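Local coordinates for increased recombination centers protein 6 (Saccharomyces cerevisiae, PDB 3UC9), which acts as a clathrin coat accessory factor related to small G proteins, and is also involved in gross chromosomal rearrangements and telomere healing, at residues Q123-A128 against N161-V166; E119-F124 against E153-A158; D48-S53 against Q63-R68. All blocks are in the same frame, centred on the assembly; numbering follows the deposited sequence.

Contact 1 (Q123-A128 against N161-V166); sequences QFMIAA and NVIEFV
Met125 and Ile163 reach toward each other from helix 121-127 and strand 163-167 and meet tip to tip. The thioether chain bends at both chi2 (-49°) and chi3 (-55°), which curls its methyl back against the strand, whereas the isoleucine is extended at chi2 and delivers CD1 as its leading atom. Met125 CE lies 3.7 Å from Ile163 CD1, and Met125 SD and Met125 CG each approach that same methyl to 3.8 Å, so one branch of the isoleucine carries this apolar patch. The sulfur also lies in plane at the edge of the Phe124 ring. The nearby amide of Asn161 is a buried polar group satisfied by neighbouring residues: its OD1 accepts a hydrogen bond from Arg130, which also bonds Met125 O, while its ND2 donates to the backbone carbonyls of His129 and Thr132. Packing thins toward Ala128, the first residue beyond the helix, whose CB stays 4.5 Å from Asn161 ND2. The solvent side takes no part in the contact: Ile126 and Val162 are exposed and point away from it. The contact thus packs a crossover helix of the Rossmann-like fold on an edge strand of its mixed sheet; strand 163-167 is hydrogen-bonded to strand 133-138, where Met125 also packs on Val134, while Ile163 touches Trp155 of helix 145-155.

Contact 2 (E119-F124 against E153-A158); sequences ELLHQF and EIWSNA
A chi1 of -152° carries Leu121 CG to the side opposite its own backbone nitrogen, and a chi1 of -67° in Trp155 sets CG opposite the carbonyl carbon; with these rotations the leucine branch and the indole run alongside one another in opposite senses. Leu121 CD2 comes down over one face of the tryptophan, 3.6 Å from Trp155 CD2. Measured to the centroid of the five-membered ring, the same methyl stands 3.8 Å away and 19° off the normal, a CH-pi contact. The rest of the leucine follows the six-membered ring outward, with Leu121 CB 3.8 Å from Trp155 CH2. The opposite indole face is covered within its own helix by Ile154 CG2, so the ring is held between two aliphatic groups. These residues belong to helices 121-127 and 145-155, the connections of successive beta-alpha-beta crossovers in the Rossmann-like fold: the first leads into strand 133-138, the second from it to edge strand 163-167. Leu121 also rests on Ile163 and Phe165 of that strand. At the outer rim, His122 N approaches Trp155 CH2 obliquely at 3.6 Å, and His122 CB lies 4.1 Å from the same carbon; the exposed imidazole then leads away from the tryptophan. From Trp155 to Ala158 the backbone forms a type I beta turn, with a 3.3 Å hydrogen bond from Ala158 N to Trp155 O.

Contact 3 (D48-S53 against Q63-R68); sequences DLFHCS and QTWENR
A buried aromatic and aliphatic contact joins Leu49 and Phe50, in the last turn of helix 39-50, to Trp65 on edge strand 59-66. The two aromatic rings meet rim to rim, neither lying over the face of the other, with centroids 5.9 Å apart and planes inclined at 66°. One side of the phenyl does the touching: Phe50 CE1 is 3.7 Å from Trp65 CZ3, and Phe50 CD1 is 3.8 Å from that carbon. Leu49 joins at the adjacent corner of the indole, its CD1 4.0 Å from Trp65 CH2, and its CG also sits over the centre of the Phe50 ring. With the strand order 2-3-1-4-5-6 and a second strand antiparallel to the third, the sheet has the topology of small G proteins; here the contact packs the helix following the first strand against one of the two outermost strands. In Trp65, CG is anti to the backbone N (chi1 -174°), and the indole extends from the strand to present its six-membered ring to the helix. The pyrrole nitrogen serves another element: NE1 is hydrogen-bonded to Asp194 of helix 185-195, whose Ile193 and Gln190 also touch the indole. The same carboxylate oxygen of Asp194 receives Asn67 ND2. The helix ends at Phe50; His51, with positive phi (54°), is the first residue beyond it.

Contacts 1 and 2 are neighbours, their centres 6 Å apart, and both draw on helix 121-127: one sets it against strand 163-167, the other against helix 145-155. Phe165 bridges them by packing on both Trp155 and Leu121, and Ser156 OG probably bonds Ile163 O. Contact 3 lies on the opposite side of the chain's centre, about 23 Å from contact 1 between centres, at the other edge of the same sheet. Contacts 1 and 3 are buried, whereas contact 2 is only partly so. Their chemistry differs accordingly: thioether and aliphatic methyls with a hydrogen-bonded amide nearby in contact 1, a methyl on an indole face in contact 2, and ring rims with a leucine methyl beside them in contact 3.

Contact 1 (Q123-A128 against N161-V166)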
loop_
_atom_site.group_PDB
_atom_site.type_symbol
_atom_site.label_atom_id
_atom_site.label_comp_id
_atom_site.label_asym_id
_atom_site.label_seq_id
_atom_site.Cartn_x
_atom_site.Cartn_y
_atom_site.Cartn_z
ATOM N N GLN A 123 10.035 -12.587 0.679
ATOM C CA GLN A 123 9.262 -13.563 -0.076
ATOM C C GLN A 123 8.056 -12.936 -0.792
ATOM O O GLN A 123 7.721 -13.329 -1.905
ATOM C CB GLN A 123 8.776 -14.657 0.859
ATOM C CG GLN A 123 9.874 -15.545 1.348
ATOM C CD GLN A 123 9.358 -16.546 2.344
ATOM O OE1 GLN A 123 9.038 -17.678 1.985
ATOM N NE2 GLN A 123 9.236 -16.124 3.604
ATOM N N PHE A 124 7.401 -11.985 -0.137
ATOM C CA PHE A 124 6.298 -11.259 -0.747
ATOM C C PHE A 124 6.760 -10.523 -2.004
ATOM O O PHE A 124 6.111 -10.598 -3.055
ATOM C CB PHE A 124 5.715 -10.257 0.241
ATOM C CG PHE A 124 4.498 -9.528 -0.277
ATOM C CD1 PHE A 124 3.247 -10.123 -0.243
ATOM C CD2 PHE A 124 4.607 -8.251 -0.800
ATOM C CE1 PHE A 124 2.126 -9.453 -0.720
ATOM C CE2 PHE A 124 3.495 -7.577 -1.274
ATOM C CZ PHE A 124 2.254 -8.181 -1.238
ATOM N N MET A 125 7.870 -9.799 -1.885
ATOM C CA MET A 125 8.369 -8.993 -3.000
ATOM C C MET A 125 8.843 -9.857 -4.167
ATOM O O MET A 125 8.639 -9.497 -5.316
ATOM C CB MET A 125 9.484 -8.056 -2.534
ATOM C CG MET A 125 9.044 -7.024 -1.524
ATOM S SD MET A 125 7.562 -6.087 -1.926
ATOM C CE MET A 125 8.042 -5.437 -3.522
ATOM N N ILE A 126 9.460 -11.004 -3.887
ATOM C CA ILE A 126 9.828 -11.934 -4.959
ATOM C C ILE A 126 8.622 -12.278 -5.848
ATOM O O ILE A 126 8.753 -12.375 -7.075
ATOM C CB ILE A 126 10.457 -13.249 -4.407
ATOM C CG1 ILE A 126 11.788 -12.980 -3.691
ATOM C CG2 ILE A 126 10.672 -14.264 -5.522
ATOM C CD1 ILE A 126 12.746 -12.106 -4.447
ATOM N N ALA A 127 7.457 -12.460 -5.233
ATOM C CA ALA A 127 6.241 -12.848 -5.946
ATOM C C ALA A 127 5.537 -11.654 -6.599
ATOM O O ALA A 127 4.779 -11.836 -7.548
ATOM C CB ALA A 127 5.265 -13.579 -4.991
ATOM N N ALA A 128 5.762 -10.449 -6.077
ATOM C CA ALA A 128 5.062 -9.251 -6.563
ATOM C C ALA A 128 5.529 -8.882 -7.971
ATOM O O ALA A 128 6.668 -9.162 -8.370
ATOM C CB ALA A 128 5.282 -8.050 -5.622
ATOM N N ASN A 161 10.641 -2.177 -6.857
ATOM C CA ASN A 161 9.433 -1.582 -6.281
ATOM C C ASN A 161 9.709 -0.449 -5.310
ATOM O O ASN A 161 10.721 -0.465 -4.603
ATOM C CB ASN A 161 8.658 -2.644 -5.499
ATOM C CG ASN A 161 8.453 -3.909 -6.274
ATOM O OD1 ASN A 161 9.391 -4.684 -6.498
ATOM N ND2 ASN A 161 7.228 -4.149 -6.669
ATOM N N VAL A 162 8.807 0.528 -5.275
ATOM C CA VAL A 162 8.783 1.508 -4.200
ATOM C C VAL A 162 8.222 0.792 -2.978
ATOM O O VAL A 162 7.099 0.275 -3.013
ATOM C CB VAL A 162 7.911 2.725 -4.560
ATOM C CG1 VAL A 162 7.743 3.658 -3.345
ATOM C CG2 VAL A 162 8.515 3.466 -5.762
ATOM N N ILE A 163 9.019 0.730 -1.921
ATOM C CA ILE A 163 8.597 0.108 -0.667
ATOM C C ILE A 163 8.836 1.134 0.414
ATOM O O ILE A 163 9.935 1.668 0.509
ATOM C CB ILE A 163 9.418 -1.142 -0.330
ATOM C CG1 ILE A 163 9.296 -2.187 -1.434
ATOM C CG2 ILE A 163 8.973 -1.724 1.024
ATOM C CD1 ILE A 163 10.130 -3.412 -1.195
ATOM N N GLU A 164 7.818 1.424 1.211
ATOM C CA GLU A 164 8.000 2.371 2.290
ATOM C C GLU A 164 7.162 2.076 3.523
ATOM O O GLU A 164 5.969 1.804 3.433
ATOM C CB GLU A 164 7.725 3.788 1.802
ATOM C CG GLU A 164 8.418 4.850 2.632
ATOM C CD GLU A 164 8.653 6.145 1.875
ATOM O OE1 GLU A 164 9.159 6.100 0.732
ATOM O OE2 GLU A 164 8.334 7.212 2.433
ATOM N N PHE A 165 7.818 2.168 4.678
ATOM C CA PHE A 165 7.149 2.123 5.971
ATOM C C PHE A 165 6.765 3.552 6.370
ATOM O O PHE A 165 7.579 4.468 6.247
ATOM C CB PHE A 165 8.079 1.520 7.035
ATOM C CG PHE A 165 8.347 0.050 6.836
ATOM C CD1 PHE A 165 7.654 -0.897 7.574
ATOM C CD2 PHE A 165 9.266 -0.386 5.892
ATOM C CE1 PHE A 165 7.890 -2.258 7.386
ATOM C CE2 PHE A 165 9.507 -1.740 5.705
ATOM C CZ PHE A 165 8.822 -2.671 6.460
ATOM N N VAL A 166 5.528 3.732 6.835
ATOM C CA VAL A 166 5.008 5.062 7.207
ATOM C C VAL A 166 4.215 4.975 8.515
ATOM O O VAL A 166 3.419 4.059 8.701
ATOM C CB VAL A 166 4.095 5.628 6.082
ATOM C CG1 VAL A 166 3.524 6.995 6.477
ATOM C CG2 VAL A 166 4.864 5.771 4.774
#

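Contact 2 (E119-F124 against E153-A158)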
loop_
_atom_site.group_PDB
_atom_site.type_symbol
_atom_site.label_atom_id
_atom_site.label_comp_id
_atom_site.label_asym_id
_atom_site.label_seq_id
_atom_site.Cartn_x
_atom_site.Cartn_y
_atom_site.Cartn_z
ATOM N N GLU A 119 9.328 -9.317 8.186
ATOM C CA GLU A 119 9.780 -10.725 8.182
ATOM C C GLU A 119 9.288 -11.527 6.969
ATOM O O GLU A 119 9.866 -12.556 6.626
ATOM C CB GLU A 119 9.332 -11.424 9.474
ATOM C CG GLU A 119 10.019 -10.913 10.745
ATOM C CD GLU A 119 9.488 -11.567 12.029
ATOM O OE1 GLU A 119 8.322 -12.027 12.043
ATOM O OE2 GLU A 119 10.236 -11.610 13.033
ATOM N N LEU A 120 8.207 -11.062 6.352
ATOM C CA LEU A 120 7.582 -11.714 5.200
ATOM C C LEU A 120 7.936 -11.002 3.893
ATOM O O LEU A 120 7.679 -11.525 2.804
ATOM C CB LEU A 120 6.060 -11.686 5.359
ATOM C CG LEU A 120 5.445 -12.213 6.662
ATOM C CD1 LEU A 120 3.994 -11.733 6.813
ATOM C CD2 LEU A 120 5.510 -13.717 6.729
ATOM N N LEU A 121 8.504 -9.800 4.001
ATOM C CA LEU A 121 8.627 -8.901 2.856
ATOM C C LEU A 121 9.510 -9.453 1.729
ATOM O O LEU A 121 9.183 -9.302 0.560
ATOM C CB LEU A 121 9.119 -7.528 3.335
ATOM C CG LEU A 121 8.772 -6.241 2.586
ATOM C CD1 LEU A 121 7.334 -6.202 2.116
ATOM C CD2 LEU A 121 9.078 -5.030 3.489
ATOM N N HIS A 122 10.616 -10.114 2.053
ATOM C CA HIS A 122 11.472 -10.661 0.996
ATOM C C HIS A 122 10.702 -11.610 0.079
ATOM O O HIS A 122 10.693 -11.450 -1.143
ATOM C CB HIS A 122 12.692 -11.367 1.566
ATOM C CG HIS A 122 13.579 -11.946 0.510
ATOM N ND1 HIS A 122 14.469 -11.180 -0.212
ATOM C CD2 HIS A 122 13.683 -13.206 0.025
ATOM C CE1 HIS A 122 15.099 -11.948 -1.083
ATOM N NE2 HIS A 122 14.645 -13.183 -0.957
ATOM N N GLN A 123 10.035 -12.587 0.679
ATOM C CA GLN A 123 9.262 -13.563 -0.076
ATOM C C GLN A 123 8.056 -12.936 -0.792
ATOM O O GLN A 123 7.721 -13.329 -1.905
ATOM C CB GLN A 123 8.776 -14.657 0.859
ATOM C CG GLN A 123 9.874 -15.545 1.348
ATOM C CD GLN A 123 9.358 -16.546 2.344
ATOM O OE1 GLN A 123 9.038 -17.678 1.985
ATOM N NE2 GLN A 123 9.236 -16.124 3.604
ATOM N N PHE A 124 7.401 -11.985 -0.137
ATOM C CA PHE A 124 6.298 -11.259 -0.747
ATOM C C PHE A 124 6.760 -10.523 -2.004
ATOM O O PHE A 124 6.111 -10.598 -3.055
ATOM C CB PHE A 124 5.715 -10.257 0.241
ATOM C CG PHE A 124 4.498 -9.528 -0.277
ATOM C CD1 PHE A 124 3.247 -10.123 -0.243
ATOM C CD2 PHE A 124 4.607 -8.251 -0.800
ATOM C CE1 PHE A 124 2.126 -9.453 -0.720
ATOM C CE2 PHE A 124 3.495 -7.577 -1.274
ATOM C CZ PHE A 124 2.254 -8.181 -1.238
ATOM N N GLU A 153 15.673 2.366 5.350
ATOM C CA GLU A 153 17.049 2.207 4.910
ATOM C C GLU A 153 17.298 0.788 4.382
ATOM O O GLU A 153 18.001 0.604 3.390
ATOM C CB GLU A 153 18.008 2.532 6.063
ATOM C CG GLU A 153 19.488 2.574 5.682
ATOM C CD GLU A 153 19.839 3.675 4.687
ATOM O OE1 GLU A 153 18.994 4.556 4.406
ATOM O OE2 GLU A 153 20.987 3.661 4.190
ATOM N N ILE A 154 16.702 -0.203 5.035
ATOM C CA ILE A 154 16.804 -1.592 4.585
ATOM C C ILE A 154 16.023 -1.864 3.289
ATOM O O ILE A 154 16.563 -2.459 2.356
ATOM C CB ILE A 154 16.319 -2.576 5.685
ATOM C CG1 ILE A 154 17.209 -2.479 6.927
ATOM C CG2 ILE A 154 16.325 -4.018 5.167
ATOM C CD1 ILE A 154 16.619 -3.172 8.148
ATOM N N TRP A 155 14.767 -1.425 3.224
ATOM C CA TRP A 155 13.829 -1.907 2.195
ATOM C C TRP A 155 13.566 -0.959 1.019
ATOM O O TRP A 155 13.103 -1.408 -0.031
ATOM C CB TRP A 155 12.494 -2.289 2.844
ATOM C CG TRP A 155 12.615 -3.482 3.744
ATOM C CD1 TRP A 155 12.711 -3.480 5.104
ATOM C CD2 TRP A 155 12.714 -4.849 3.335
ATOM N NE1 TRP A 155 12.843 -4.765 5.570
ATOM C CE2 TRP A 155 12.852 -5.626 4.504
ATOM C CE3 TRP A 155 12.690 -5.492 2.094
ATOM C CZ2 TRP A 155 12.962 -7.020 4.471
ATOM C CZ3 TRP A 155 12.810 -6.880 2.060
ATOM C CH2 TRP A 155 12.936 -7.626 3.243
ATOM N N SER A 156 13.851 0.332 1.171
ATOM C CA SER A 156 13.446 1.311 0.156
ATOM C C SER A 156 14.197 1.190 -1.174
ATOM O O SER A 156 13.729 1.690 -2.189
ATOM C CB SER A 156 13.546 2.737 0.702
ATOM O OG SER A 156 12.528 2.942 1.676
ATOM N N ASN A 157 15.345 0.520 -1.174
ATOM C CA ASN A 157 16.089 0.262 -2.413
ATOM C C ASN A 157 16.412 -1.220 -2.627
ATOM O O ASN A 157 17.267 -1.560 -3.450
ATOM C CB ASN A 157 17.365 1.115 -2.444
ATOM C CG ASN A 157 18.043 1.200 -1.090
ATOM O OD1 ASN A 157 18.169 0.196 -0.378
ATOM N ND2 ASN A 157 18.471 2.406 -0.716
ATOM N N ALA A 158 15.706 -2.094 -1.912
ATOM C CA ALA A 158 15.941 -3.541 -1.969
ATOM C C ALA A 158 15.429 -4.169 -3.269
ATOM O O ALA A 158 15.956 -5.198 -3.720
ATOM C CB ALA A 158 15.292 -4.229 -0.754
#

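Contact 3 (D48-S53 against Q63-R68)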
loop_
_atom_site.group_PDB
_atom_site.type_symbol
_atom_site.label_atom_id
_atom_site.label_comp_id
_atom_site.label_asym_id
_atom_site.label_seq_id
_atom_site.Cartn_x
_atom_site.Cartn_y
_atom_site.Cartn_z
ATOM N N ASP A 48 -9.870 9.007 4.631
ATOM C CA ASP A 48 -8.909 10.117 4.657
ATOM C C ASP A 48 -8.086 10.243 3.372
ATOM O O ASP A 48 -7.843 11.346 2.881
ATOM C CB ASP A 48 -7.974 9.996 5.873
ATOM C CG ASP A 48 -8.691 10.236 7.201
ATOM O OD1 ASP A 48 -9.799 10.827 7.208
ATOM O OD2 ASP A 48 -8.144 9.828 8.248
ATOM N N LEU A 49 -7.669 9.115 2.814
ATOM C CA LEU A 49 -6.810 9.129 1.633
ATOM C C LEU A 49 -7.608 9.092 0.334
ATOM O O LEU A 49 -7.277 9.800 -0.618
ATOM C CB LEU A 49 -5.846 7.947 1.686
ATOM C CG LEU A 49 -4.811 7.876 0.563
ATOM C CD1 LEU A 49 -4.021 9.170 0.438
ATOM C CD2 LEU A 49 -3.884 6.686 0.809
ATOM N N PHE A 50 -8.644 8.259 0.286
ATOM C CA PHE A 50 -9.395 8.024 -0.954
ATOM C C PHE A 50 -10.801 8.610 -0.966
ATOM O O PHE A 50 -11.483 8.531 -1.987
ATOM C CB PHE A 50 -9.494 6.528 -1.238
ATOM C CG PHE A 50 -8.169 5.864 -1.432
ATOM C CD1 PHE A 50 -7.378 6.173 -2.522
ATOM C CD2 PHE A 50 -7.717 4.915 -0.537
ATOM C CE1 PHE A 50 -6.158 5.551 -2.705
ATOM C CE2 PHE A 50 -6.504 4.299 -0.716
ATOM C CZ PHE A 50 -5.723 4.613 -1.801
ATOM N N HIS A 51 -11.238 9.175 0.157
ATOM C CA HIS A 51 -12.597 9.712 0.284
ATOM C C HIS A 51 -13.634 8.653 -0.077
ATOM O O HIS A 51 -14.610 8.917 -0.789
ATOM C CB HIS A 51 -12.741 10.985 -0.551
ATOM C CG HIS A 51 -11.629 11.961 -0.324
ATOM N ND1 HIS A 51 -10.656 12.214 -1.266
ATOM C CD2 HIS A 51 -11.307 12.706 0.762
ATOM C CE1 HIS A 51 -9.798 13.095 -0.781
ATOM N NE2 HIS A 51 -10.169 13.409 0.448
ATOM N N CYS A 52 -13.400 7.453 0.453
ATOM C CA CYS A 52 -14.224 6.288 0.202
ATOM C C CYS A 52 -14.891 5.865 1.506
ATOM O O CYS A 52 -14.215 5.434 2.441
ATOM C CB CYS A 52 -13.353 5.151 -0.334
ATOM S SG CYS A 52 -14.251 3.633 -0.671
ATOM N N SER A 53 -16.214 6.005 1.565
ATOM C CA SER A 53 -16.998 5.597 2.731
ATOM C C SER A 53 -17.423 4.133 2.607
ATOM O O SER A 53 -18.569 3.831 2.263
ATOM C CB SER A 53 -18.231 6.495 2.891
ATOM O OG SER A 53 -17.856 7.831 3.183
ATOM N N GLN A 63 -12.690 4.401 -9.291
ATOM C CA GLN A 63 -12.329 5.559 -8.486
ATOM C C GLN A 63 -11.396 6.419 -9.323
ATOM O O GLN A 63 -10.770 5.930 -10.265
ATOM C CB GLN A 63 -11.643 5.121 -7.191
ATOM C CG GLN A 63 -12.512 4.226 -6.318
ATOM C CD GLN A 63 -13.798 4.905 -5.903
ATOM O OE1 GLN A 63 -14.865 4.633 -6.456
ATOM N NE2 GLN A 63 -13.700 5.818 -4.945
ATOM N N THR A 64 -11.325 7.705 -9.015
ATOM C CA THR A 64 -10.425 8.582 -9.742
ATOM C C THR A 64 -9.293 8.995 -8.823
ATOM O O THR A 64 -9.525 9.388 -7.676
ATOM C CB THR A 64 -11.153 9.820 -10.282
ATOM O OG1 THR A 64 -12.271 9.399 -11.069
ATOM C CG2 THR A 64 -10.215 10.642 -11.157
ATOM N N TRP A 65 -8.065 8.834 -9.304
ATOM C CA TRP A 65 -6.922 9.418 -8.628
ATOM C C TRP A 65 -6.478 10.601 -9.458
ATOM O O TRP A 65 -6.075 10.441 -10.614
ATOM C CB TRP A 65 -5.776 8.437 -8.459
ATOM C CG TRP A 65 -4.667 9.027 -7.625
ATOM C CD1 TRP A 65 -3.526 9.625 -8.078
ATOM C CD2 TRP A 65 -4.628 9.117 -6.204
ATOM N NE1 TRP A 65 -2.773 10.071 -7.024
ATOM C CE2 TRP A 65 -3.425 9.775 -5.859
ATOM C CE3 TRP A 65 -5.485 8.701 -5.182
ATOM C CZ2 TRP A 65 -3.057 10.017 -4.537
ATOM C CZ3 TRP A 65 -5.118 8.949 -3.861
ATOM C CH2 TRP A 65 -3.913 9.591 -3.554
ATOM N N GLU A 66 -6.552 11.788 -8.869
ATOM C CA GLU A 66 -6.277 13.008 -9.595
ATOM C C GLU A 66 -5.368 13.929 -8.796
ATOM O O GLU A 66 -5.453 14.022 -7.567
ATOM C CB GLU A 66 -7.580 13.725 -9.987
ATOM C CG GLU A 66 -8.540 14.018 -8.833
ATOM C CD GLU A 66 -9.885 14.600 -9.300
ATOM O OE1 GLU A 66 -10.007 14.979 -10.490
ATOM O OE2 GLU A 66 -10.821 14.677 -8.467
ATOM N N ASN A 67 -4.476 14.585 -9.518
ATOM C CA ASN A 67 -3.614 15.608 -8.944
ATOM C C ASN A 67 -3.532 16.721 -9.970
ATOM O O ASN A 67 -4.326 16.748 -10.922
ATOM C CB ASN A 67 -2.242 15.010 -8.594
ATOM C CG ASN A 67 -1.649 14.210 -9.738
ATOM O OD1 ASN A 67 -1.562 14.697 -10.868
ATOM N ND2 ASN A 67 -1.246 12.973 -9.454
ATOM N N ARG A 68 -2.591 17.641 -9.786
ATOM C CA ARG A 68 -2.444 18.769 -10.700
ATOM C C ARG A 68 -1.941 18.391 -12.100
ATOM O O ARG A 68 -2.044 19.194 -13.026
ATOM C CB ARG A 68 -1.500 19.797 -10.090
ATOM C CG ARG A 68 -2.083 20.510 -8.904
ATOM C CD ARG A 68 -1.032 21.386 -8.242
ATOM N NE ARG A 68 -0.154 20.612 -7.363
ATOM C CZ ARG A 68 1.014 21.043 -6.891
ATOM N NH1 ARG A 68 1.475 22.247 -7.220
ATOM N NH2 ARG A 68 1.732 20.261 -6.093
#